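Local coordinates for protein transcriptional regulator (Vibrio virus VP882, PDB 7DWM) that binds the small signalling molecule 3,5-dimethylpyrazin-2-ol and, as a LuxR-family phage regulator, probably binds DNA to control transcription, at residues G29-F37 and Q75-Q83. Numbering follows the deposited sequence.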
ATOM      1  N   GLY A  29       3.834   7.447 -16.925  1.00101.98           N
ATOM      2  CA  GLY A  29       3.605   7.458 -18.364  1.00 89.39           C
ATOM      3  C   GLY A  29       2.182   7.087 -18.709  1.00104.05           C
ATOM      4  O   GLY A  29       1.379   6.744 -17.840  1.00103.27           O
ATOM      5  N   ILE A  30       1.863   7.224 -19.999  1.00104.88           N
ATOM      6  CA  ILE A  30       0.561   6.841 -20.542  1.00110.71           C
ATOM      7  C   ILE A  30       0.766   6.181 -21.904  1.00116.30           C
ATOM      8  O   ILE A  30       1.644   6.573 -22.687  1.00109.56           O
ATOM      9  CB  ILE A  30      -0.430   8.035 -20.620  1.00117.21           C
ATOM     10  CG1 ILE A  30      -0.109   9.025 -21.750  1.00121.40           C
ATOM     11  CG2 ILE A  30      -0.538   8.764 -19.298  1.00113.88           C
ATOM     12  CD1 ILE A  30      -0.682   8.637 -23.097  1.00124.47           C
ATOM     13  N   LYS A  31      -0.034   5.159 -22.180  1.00 95.01           N
ATOM     14  CA  LYS A  31      -0.078   4.576 -23.514  1.00103.61           C
ATOM     15  C   LYS A  31      -1.527   4.476 -23.978  1.00116.52           C
ATOM     16  O   LYS A  31      -2.462   4.774 -23.233  1.00106.98           O
ATOM     17  CB  LYS A  31       0.634   3.223 -23.580  1.00114.76           C
ATOM     18  CG  LYS A  31       0.267   2.254 -22.509  1.00109.85           C
ATOM     19  CD  LYS A  31       1.531   1.604 -22.011  1.00100.73           C
ATOM     20  CE  LYS A  31       1.220   0.505 -21.047  1.00 89.41           C
ATOM     21  NZ  LYS A  31       2.402  -0.338 -20.775  1.00 73.26           N
ATOM     22  N   ASP A  32      -1.695   4.016 -25.215  1.00120.09           N
ATOM     23  CA  ASP A  32      -2.949   4.080 -25.946  1.00114.10           C
ATOM     24  C   ASP A  32      -3.715   2.764 -25.814  1.00114.77           C
ATOM     25  O   ASP A  32      -3.337   1.869 -25.052  1.00122.45           O
ATOM     26  CB  ASP A  32      -2.645   4.422 -27.407  1.00117.15           C
ATOM     27  CG  ASP A  32      -3.864   4.857 -28.185  1.00133.13           C
ATOM     28  OD1 ASP A  32      -4.155   4.203 -29.205  1.00129.73           O
ATOM     29  OD2 ASP A  32      -4.522   5.844 -27.788  1.00132.75           O
ATOM     30  N   THR A  33      -4.813   2.643 -26.567  1.00 99.53           N
ATOM     31  CA  THR A  33      -5.600   1.420 -26.612  1.00112.60           C
ATOM     32  C   THR A  33      -4.893   0.313 -27.377  1.00113.30           C
ATOM     33  O   THR A  33      -5.344  -0.836 -27.329  1.00103.03           O
ATOM     34  CB  THR A  33      -6.974   1.684 -27.236  1.00110.64           C
ATOM     35  OG1 THR A  33      -7.693   0.450 -27.349  1.00118.93           O
ATOM     36  CG2 THR A  33      -6.826   2.299 -28.623  1.00107.25           C
ATOM     37  N   LYS A  34      -3.833   0.636 -28.114  1.00108.28           N
ATOM     38  CA  LYS A  34      -2.961  -0.359 -28.714  1.00119.84           C
ATOM     39  C   LYS A  34      -1.744  -0.638 -27.838  1.00111.54           C
ATOM     40  O   LYS A  34      -0.764  -1.230 -28.308  1.00106.88           O
ATOM     41  CB  LYS A  34      -2.542   0.089 -30.113  1.00126.18           C
ATOM     42  CG  LYS A  34      -3.617  -0.116 -31.170  1.00118.15           C
ATOM     43  CD  LYS A  34      -3.630   1.018 -32.178  1.00128.91           C
ATOM     44  CE  LYS A  34      -2.807   0.670 -33.408  1.00115.66           C
ATOM     45  NZ  LYS A  34      -2.738   1.801 -34.373  1.00118.57           N
ATOM     46  N   SER A  35      -1.806  -0.240 -26.564  1.00115.99           N
ATOM     47  CA  SER A  35      -0.696  -0.302 -25.612  1.00113.10           C
ATOM     48  C   SER A  35       0.589   0.305 -26.165  1.00109.66           C
ATOM     49  O   SER A  35       1.692  -0.087 -25.761  1.00105.21           O
ATOM     50  CB  SER A  35      -0.441  -1.744 -25.159  1.00 79.34           C
ATOM     51  OG  SER A  35       0.882  -1.895 -24.669  1.00112.13           O
ATOM     52  N   VAL A  36       0.477   1.260 -27.082  1.00106.13           N
ATOM     53  CA  VAL A  36       1.631   1.950 -27.640  1.00109.22           C
ATOM     54  C   VAL A  36       1.895   3.224 -26.848  1.00105.92           C
ATOM     55  O   VAL A  36       0.969   3.992 -26.562  1.00116.08           O
ATOM     56  CB  VAL A  36       1.410   2.253 -29.131  1.00119.35           C
ATOM     57  CG1 VAL A  36       2.700   2.627 -29.798  1.00116.79           C
ATOM     58  CG2 VAL A  36       0.805   1.042 -29.826  1.00109.79           C
ATOM     59  N   PHE A  37       3.161   3.451 -26.495  1.00100.24           N
ATOM     60  CA  PHE A  37       3.547   4.581 -25.655  1.00111.29           C
ATOM     61  C   PHE A  37       3.167   5.909 -26.303  1.00115.12           C
ATOM     62  O   PHE A  37       3.412   6.115 -27.495  1.00128.84           O
ATOM     63  CB  PHE A  37       5.061   4.560 -25.416  1.00105.38           C
ATOM     64  CG  PHE A  37       5.502   3.658 -24.300  1.00109.10           C
ATOM     65  CD1 PHE A  37       6.836   3.300 -24.173  1.00112.98           C
ATOM     66  CD2 PHE A  37       4.594   3.179 -23.371  1.00104.67           C
ATOM     67  CE1 PHE A  37       7.253   2.473 -23.144  1.00119.84           C
ATOM     68  CE2 PHE A  37       5.007   2.355 -22.343  1.00 93.19           C
ATOM     69  CZ  PHE A  37       6.335   2.002 -22.231  1.00107.01           C
ATOM     70  N   GLN A  75       0.560  -5.719 -21.731  1.00103.24           N
ATOM     71  CA  GLN A  75      -0.548  -5.200 -22.520  1.00101.99           C
ATOM     72  C   GLN A  75      -1.855  -5.859 -22.113  1.00 93.30           C
ATOM     73  O   GLN A  75      -2.910  -5.218 -22.178  1.00107.23           O
ATOM     74  CB  GLN A  75      -0.273  -5.332 -24.024  1.00 98.51           C
ATOM     75  CG  GLN A  75      -0.334  -6.721 -24.615  1.00 93.78           C
ATOM     76  CD  GLN A  75       0.638  -6.896 -25.772  1.00102.75           C
ATOM     77  OE1 GLN A  75       1.539  -6.079 -25.968  1.00 94.42           O
ATOM     78  NE2 GLN A  75       0.471  -7.974 -26.529  1.00105.70           N
ATOM     79  N   ALA A  76      -1.813  -7.125 -21.680  1.00 86.56           N
ATOM     80  CA  ALA A  76      -3.050  -7.759 -21.236  1.00 94.67           C
ATOM     81  C   ALA A  76      -3.656  -6.976 -20.082  1.00108.26           C
ATOM     82  O   ALA A  76      -4.836  -6.599 -20.121  1.00105.40           O
ATOM     83  CB  ALA A  76      -2.792  -9.211 -20.839  1.00 89.42           C
ATOM     84  N   GLN A  77      -2.834  -6.655 -19.076  1.00112.07           N
ATOM     85  CA  GLN A  77      -3.284  -5.779 -18.004  1.00106.64           C
ATOM     86  C   GLN A  77      -3.846  -4.494 -18.593  1.00108.27           C
ATOM     87  O   GLN A  77      -4.952  -4.065 -18.247  1.00100.47           O
ATOM     88  CB  GLN A  77      -2.126  -5.486 -17.046  1.00 96.60           C
ATOM     89  CG  GLN A  77      -1.345  -6.721 -16.603  1.00 93.27           C
ATOM     90  CD  GLN A  77       0.079  -6.396 -16.180  1.00 89.36           C
ATOM     91  OE1 GLN A  77       0.515  -5.247 -16.254  1.00 85.10           O
ATOM     92  NE2 GLN A  77       0.811  -7.413 -15.734  1.00 76.55           N
ATOM     93  N   ASP A  78      -3.120  -3.919 -19.555  1.00 99.81           N
ATOM     94  CA  ASP A  78      -3.485  -2.657 -20.182  1.00103.31           C
ATOM     95  C   ASP A  78      -4.869  -2.661 -20.813  1.00106.63           C
ATOM     96  O   ASP A  78      -5.346  -1.588 -21.202  1.00106.90           O
ATOM     97  CB  ASP A  78      -2.455  -2.292 -21.241  1.00 92.73           C
ATOM     98  CG  ASP A  78      -1.233  -1.656 -20.651  1.00102.92           C
ATOM     99  OD1 ASP A  78      -1.385  -0.612 -19.985  1.00101.31           O
ATOM    100  OD2 ASP A  78      -0.125  -2.203 -20.843  1.00116.36           O
ATOM    101  N   ARG A  79      -5.521  -3.815 -20.947  1.00102.78           N
ATOM    102  CA  ARG A  79      -6.864  -3.802 -21.511  1.00103.93           C
ATOM    103  C   ARG A  79      -7.946  -4.035 -20.464  1.00107.40           C
ATOM    104  O   ARG A  79      -9.061  -3.521 -20.627  1.00119.69           O
ATOM    105  CB  ARG A  79      -6.980  -4.841 -22.634  1.00 99.81           C
ATOM    106  CG  ARG A  79      -5.810  -4.807 -23.620  1.00109.52           C
ATOM    107  CD  ARG A  79      -6.131  -3.942 -24.828  1.00100.05           C
ATOM    108  NE  ARG A  79      -5.739  -2.552 -24.611  1.00112.50           N
ATOM    109  CZ  ARG A  79      -4.502  -2.090 -24.760  1.00104.07           C
ATOM    110  NH1 ARG A  79      -4.241  -0.810 -24.536  1.00 90.92           N
ATOM    111  NH2 ARG A  79      -3.528  -2.904 -25.138  1.00 97.27           N
ATOM    112  N   LEU A  80      -7.601  -4.644 -19.324  1.00103.24           N
ATOM    113  CA  LEU A  80      -8.592  -4.911 -18.289  1.00111.50           C
ATOM    114  C   LEU A  80      -8.757  -3.735 -17.354  1.00117.59           C
ATOM    115  O   LEU A  80      -9.782  -3.630 -16.676  1.00117.58           O
ATOM    116  CB  LEU A  80      -8.180  -6.138 -17.469  1.00111.68           C
ATOM    117  CG  LEU A  80      -8.812  -7.460 -17.914  1.00107.50           C
ATOM    118  CD1 LEU A  80      -8.831  -8.532 -16.781  1.00105.06           C
ATOM    119  CD2 LEU A  80     -10.192  -7.223 -18.536  1.00108.50           C
ATOM    120  N   VAL A  81      -7.775  -2.840 -17.342  1.00117.04           N
ATOM    121  CA  VAL A  81      -8.000  -1.476 -16.889  1.00116.95           C
ATOM    122  C   VAL A  81      -8.972  -0.751 -17.813  1.00121.52           C
ATOM    123  O   VAL A  81      -9.870  -0.033 -17.347  1.00125.31           O
ATOM    124  CB  VAL A  81      -6.645  -0.749 -16.768  1.00112.27           C
ATOM    125  CG1 VAL A  81      -5.852  -0.851 -18.053  1.00114.57           C
ATOM    126  CG2 VAL A  81      -6.852   0.692 -16.395  1.00112.79           C
ATOM    127  N   GLU A  82      -8.806  -0.904 -19.132  1.00124.21           N
ATOM    128  CA  GLU A  82      -9.552  -0.062 -20.063  1.00112.28           C
ATOM    129  C   GLU A  82     -11.035  -0.402 -20.076  1.00115.63           C
ATOM    130  O   GLU A  82     -11.869   0.477 -20.326  1.00105.37           O
ATOM    131  CB  GLU A  82      -8.960  -0.162 -21.471  1.00107.01           C
ATOM    132  CG  GLU A  82      -7.900   0.908 -21.753  1.00113.00           C
ATOM    133  CD  GLU A  82      -6.895   0.476 -22.804  1.00114.11           C
ATOM    134  OE1 GLU A  82      -7.197  -0.480 -23.546  1.00103.82           O
ATOM    135  OE2 GLU A  82      -5.807   1.086 -22.889  1.00111.85           O
ATOM    136  N   GLN A  83     -11.383  -1.629 -19.704  1.00120.85           N
ATOM    137  CA  GLN A  83     -12.824  -1.972 -19.657  1.00121.39           C
ATOM    138  C   GLN A  83     -13.365  -1.693 -18.254  1.00133.51           C
ATOM    139  O   GLN A  83     -14.298  -2.403 -17.846  1.00136.03           O
ATOM    140  CB  GLN A  83     -13.048  -3.438 -20.005  1.00116.67           C
ATOM    141  CG  GLN A  83     -12.971  -3.720 -21.492  1.00115.45           C
ATOM    142  CD  GLN A  83     -12.443  -5.111 -21.710  1.00124.81           C
ATOM    143  OE1 GLN A  83     -13.026  -6.085 -21.250  1.00132.42           O
ATOM    144  NE2 GLN A  83     -11.317  -5.210 -22.399  1.00121.58           N
TER
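At the edge of the ligand pocket in the PAS fold, Lys31 of strand 28-32 reaches Asp78 of helix 71-80. The two side chains cross at about a right angle, and Lys31 NZ makes a salt bridge of 3.1 Å to Asp78 OD2. The same ammonium is salt-bridged to Asp60 and gives a weak hydrogen bond to the bound 3,5-dimethylpyrazin-2-ol, while the Asp78 carboxylate is also hydrogen-bonded to Thr120 and salt-bridged to Lys107. Nearer the surface, Arg79 bends at chi2 (-95°) and chi3 (90°), which carries its guanidinium to the type I turn from Asp32 to Ser35. Glu82 grips that group side-on in a salt bridge, hydrogen-bonded from Arg79 NE to Glu82 OE1 (2.7 Å) and from Arg79 NH1 to Glu82 OE2 (3.0 Å). Thr33 O lies over one guanidinium face, and Asp32 O sits near the plane at the edge, 2.9 Å from Arg79 NH1. Ser35 packs its CB 3.8 Å from Gln75 CB. The turn thus rests against a salt-bridged arginine-glutamate pair, beside the buried charge network through which Lys31 joins the small-molecule pocket of this PAS sensor domain.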